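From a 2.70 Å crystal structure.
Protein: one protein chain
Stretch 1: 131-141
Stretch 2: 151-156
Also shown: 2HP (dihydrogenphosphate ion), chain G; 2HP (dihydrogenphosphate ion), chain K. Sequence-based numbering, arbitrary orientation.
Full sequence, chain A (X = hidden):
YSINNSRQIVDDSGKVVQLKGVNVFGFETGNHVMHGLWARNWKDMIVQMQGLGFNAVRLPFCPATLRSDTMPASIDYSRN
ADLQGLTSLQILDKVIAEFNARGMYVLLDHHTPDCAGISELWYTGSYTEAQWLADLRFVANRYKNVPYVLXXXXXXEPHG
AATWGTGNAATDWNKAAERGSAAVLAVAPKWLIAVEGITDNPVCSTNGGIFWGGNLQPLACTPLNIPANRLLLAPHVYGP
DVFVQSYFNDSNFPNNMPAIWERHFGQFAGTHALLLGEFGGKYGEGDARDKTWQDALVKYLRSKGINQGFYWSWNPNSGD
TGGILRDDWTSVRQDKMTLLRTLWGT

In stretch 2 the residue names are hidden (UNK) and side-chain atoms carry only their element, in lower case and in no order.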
# COMPACT_ATOMS: atom_id res chain seq x y z
N GLN A 131 -6.79 20.12 3.97
CA GLN A 131 -5.49 19.70 4.50
C GLN A 131 -5.02 18.42 3.81
O GLN A 131 -3.85 18.28 3.49
CB GLN A 131 -5.56 19.48 6.01
CG GLN A 131 -5.82 20.73 6.82
CD GLN A 131 -5.90 20.45 8.31
OE1 GLN A 131 -6.98 20.21 8.86
NE2 GLN A 131 -4.76 20.48 8.98
N TRP A 132 -5.96 17.50 3.59
CA TRP A 132 -5.65 16.25 2.90
C TRP A 132 -5.06 16.51 1.52
O TRP A 132 -3.99 16.03 1.19
CB TRP A 132 -6.90 15.38 2.78
CG TRP A 132 -6.67 14.13 1.99
CD1 TRP A 132 -5.77 13.14 2.25
CD2 TRP A 132 -7.38 13.73 0.81
NE1 TRP A 132 -5.86 12.16 1.30
CE2 TRP A 132 -6.85 12.49 0.40
CE3 TRP A 132 -8.42 14.30 0.06
CZ2 TRP A 132 -7.31 11.80 -0.72
CZ3 TRP A 132 -8.87 13.62 -1.06
CH2 TRP A 132 -8.32 12.38 -1.43
N LEU A 133 -5.77 17.29 0.71
CA LEU A 133 -5.29 17.63 -0.62
C LEU A 133 -3.96 18.38 -0.56
O LEU A 133 -3.05 18.12 -1.35
CB LEU A 133 -6.32 18.47 -1.37
CG LEU A 133 -7.66 17.78 -1.62
CD1 LEU A 133 -8.70 18.78 -2.09
CD2 LEU A 133 -7.48 16.68 -2.65
N ALA A 134 -3.83 19.31 0.39
CA ALA A 134 -2.61 20.10 0.49
C ALA A 134 -1.42 19.19 0.80
O ALA A 134 -0.32 19.40 0.29
CB ALA A 134 -2.75 21.18 1.54
N ASP A 135 -1.65 18.18 1.62
CA ASP A 135 -0.57 17.28 2.01
C ASP A 135 -0.14 16.40 0.84
O ASP A 135 1.05 16.18 0.64
CB ASP A 135 -0.99 16.45 3.23
CG ASP A 135 -1.02 17.28 4.52
OD1 ASP A 135 -0.40 18.37 4.54
OD2 ASP A 135 -1.65 16.84 5.51
N LEU A 136 -1.10 15.91 0.07
CA LEU A 136 -0.80 15.21 -1.18
C LEU A 136 0.03 16.09 -2.13
O LEU A 136 1.03 15.63 -2.69
CB LEU A 136 -2.09 14.77 -1.89
CG LEU A 136 -2.97 13.74 -1.16
CD1 LEU A 136 -4.22 13.44 -1.97
CD2 LEU A 136 -2.20 12.46 -0.87
N ARG A 137 -0.36 17.34 -2.31
CA ARG A 137 0.40 18.24 -3.17
C ARG A 137 1.79 18.49 -2.61
O ARG A 137 2.74 18.62 -3.37
CB ARG A 137 -0.32 19.57 -3.38
CG ARG A 137 -1.56 19.49 -4.25
CD ARG A 137 -1.92 20.86 -4.83
NE ARG A 137 -2.16 21.84 -3.78
CZ ARG A 137 -3.34 22.02 -3.19
NH1 ARG A 137 -4.39 21.30 -3.56
NH2 ARG A 137 -3.46 22.93 -2.24
N PHE A 138 1.90 18.56 -1.28
CA PHE A 138 3.19 18.81 -0.64
C PHE A 138 4.18 17.71 -0.99
O PHE A 138 5.33 17.96 -1.35
CB PHE A 138 3.07 18.90 0.88
CG PHE A 138 4.39 19.07 1.58
CD1 PHE A 138 4.94 20.32 1.76
CD2 PHE A 138 5.08 17.97 2.06
CE1 PHE A 138 6.15 20.48 2.39
CE2 PHE A 138 6.30 18.12 2.69
CZ PHE A 138 6.83 19.37 2.86
N VAL A 139 3.72 16.48 -0.83
CA VAL A 139 4.54 15.32 -1.11
C VAL A 139 4.88 15.25 -2.60
O VAL A 139 6.03 14.99 -2.97
CB VAL A 139 3.82 14.05 -0.66
CG1 VAL A 139 4.42 12.85 -1.31
CG2 VAL A 139 3.88 13.95 0.86
N ALA A 140 3.90 15.50 -3.45
CA ALA A 140 4.12 15.44 -4.89
C ALA A 140 5.13 16.51 -5.30
O ALA A 140 6.04 16.25 -6.09
CB ALA A 140 2.81 15.62 -5.64
N ASN A 141 4.97 17.70 -4.73
CA ASN A 141 5.86 18.81 -5.04
C ASN A 141 7.30 18.53 -4.64
O ASN A 141 8.24 18.87 -5.36
CB ASN A 141 5.36 20.08 -4.35
CG ASN A 141 6.09 21.30 -4.82
OD1 ASN A 141 6.63 21.34 -5.92
ND2 ASN A 141 6.11 22.33 -3.98
N UNK A 151 4.67 7.30 -7.45
CA UNK A 151 3.43 8.04 -7.38
C UNK A 151 2.85 8.00 -5.99
O UNK A 151 3.59 7.82 -5.02
N UNK A 152 1.54 8.15 -5.87
CA UNK A 152 0.89 8.29 -4.57
C UNK A 152 -0.34 7.41 -4.42
O UNK A 152 -1.20 7.36 -5.30
c UNK A 152 0.50 9.75 -4.32
c UNK A 152 1.35 10.51 -3.31
c UNK A 152 0.95 10.10 -1.91
c UNK A 152 1.19 12.01 -3.47
N UNK A 153 -0.39 6.71 -3.28
CA UNK A 153 -1.58 6.01 -2.83
C UNK A 153 -2.41 7.03 -2.03
O UNK A 153 -2.08 7.32 -0.88
o UNK A 153 -2.12 2.67 -1.40
o UNK A 153 -3.53 4.32 -1.77
c UNK A 153 -1.20 4.79 -1.98
c UNK A 153 -2.37 3.86 -1.70
N UNK A 154 -3.47 7.56 -2.65
CA UNK A 154 -4.14 8.77 -2.17
C UNK A 154 -4.61 8.74 -0.72
O UNK A 154 -4.52 9.74 -0.02
c UNK A 154 -5.33 9.09 -3.06
c UNK A 154 -6.33 9.94 -5.17
c UNK A 154 -3.94 10.48 -4.66
c UNK A 154 -5.05 9.45 -4.52
N UNK A 155 -5.13 7.60 -0.28
CA UNK A 155 -5.63 7.46 1.09
C UNK A 155 -5.75 5.98 1.45
O UNK A 155 -6.32 5.19 0.70
n UNK A 155 -8.90 6.20 4.79
c UNK A 155 -6.97 8.18 1.25
c UNK A 155 -8.85 7.67 4.57
c UNK A 155 -7.74 8.11 3.62
c UNK A 155 -7.95 7.56 2.24
N UNK A 156 -5.23 5.60 2.60
CA UNK A 156 -5.23 4.21 3.01
C UNK A 156 -6.55 3.71 3.56
O UNK A 156 -7.11 4.30 4.46
c UNK A 156 -3.90 2.51 4.33
o UNK A 156 -3.41 1.77 3.49
n UNK A 156 -4.24 2.08 5.53
c UNK A 156 -4.13 3.97 4.05
P 2HP G . -1.35 20.58 7.18
O1 2HP G . -1.00 20.84 5.73
O2 2HP G . -1.89 19.17 7.33
O3 2HP G . -0.12 20.71 8.04
O4 2HP G . -2.39 21.59 7.63
P 2HP K . 2.92 20.47 5.88
O1 2HP K . 4.42 20.69 5.81
O2 2HP K . 2.62 19.16 6.57
O3 2HP K . 2.29 21.60 6.66
O4 2HP K . 2.36 20.42 4.48

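Position 151 has backbone atoms and no side-chain atoms. Its phi/psi of 157/-154 would jam a CB against the carbonyl O of the residue before, which by itself calls for glycine. Nothing on the helix 131-141 comes within 5.5 Å of where a CB would sit, so the helix does not decide the matter. The residue is Gly-151.

Position 152 carries four side-chain carbons, forked at the second. No nitrogen or oxygen is present. CA-to-CB points toward the helix. One branch end lies 3.7 Å from Leu-136 O and 4.0 Å from Val-139 CG1. The other lies 4.1 Å from Leu-136 CD2. Four carbons forked at the second make a leucine, and the side chains it meets, Leu-136 and Val-139, are apolar. This is Leu-152. The first of those branch ends is CD1, the second CD2. Its chi1 of -106° lies between the usual wells, while chi2 is t.

Position 153 has two side-chain carbons, the second carrying two oxygens. This is a short carboxylate. CA-to-CB points away from the helix, and its closest approach is CB to Leu-136 CD2, 7.8 Å. The direction reverses from 152, as expected for neighbours on a strand. The residue is Asp-153, and its OD2 is hydrogen-bonded elsewhere in the structure.

Position 154 again shows four carbons forked at the second. CA-to-CB points sideways. A branch end lies 4.0 Å from Leu-136 CD1, and the CB is 4.1 Å from Trp-132 CZ2. The backbone O accepts a hydrogen bond from Trp-132 NE1 at 3.1 Å, with an N-H...O angle of 145°. That bond would not identify the side chain, but the fork does: Leu-154. The branch end near Leu-136 is CD2. Chi1 is m and chi2 is t.

Position 155 has four carbons in a row ending in a nitrogen. Its CB starts toward the helix, 4.1 Å from Trp-132 NE1, but the end of the chain leads away. That unbranched chain is a lysine. This is Lys-155. Lys-155 NZ donates a hydrogen bond to the backbone O of position 156 at 2.6 Å, and NZ is also bonded elsewhere in the structure.

Position 156 has two carbons, the second carrying one oxygen and one nitrogen. Its closest approach to the helix is CB to Trp-132 NE1, 8.8 Å, so it makes no contact there. This is a short amide, so the residue is Asn-156.

The contact is mainly apolar packing. The helix and the strand 151-153 run roughly antiparallel, at 152°, with axes 9.5 Å apart at closest. Leu-136 packs against both Leu-152 and Leu-154. Val-139 extends the packing at Leu-152, and Trp-132 extends it at Leu-154. The one hydrogen bond across the contact gives the buried indole NE1 a partner in Leu-154 O, which lies at the ring edge, near its plane. The two stretches bury 292 Å² between them, both sides summed.

Stretch 2 (151-156) GLDLKN
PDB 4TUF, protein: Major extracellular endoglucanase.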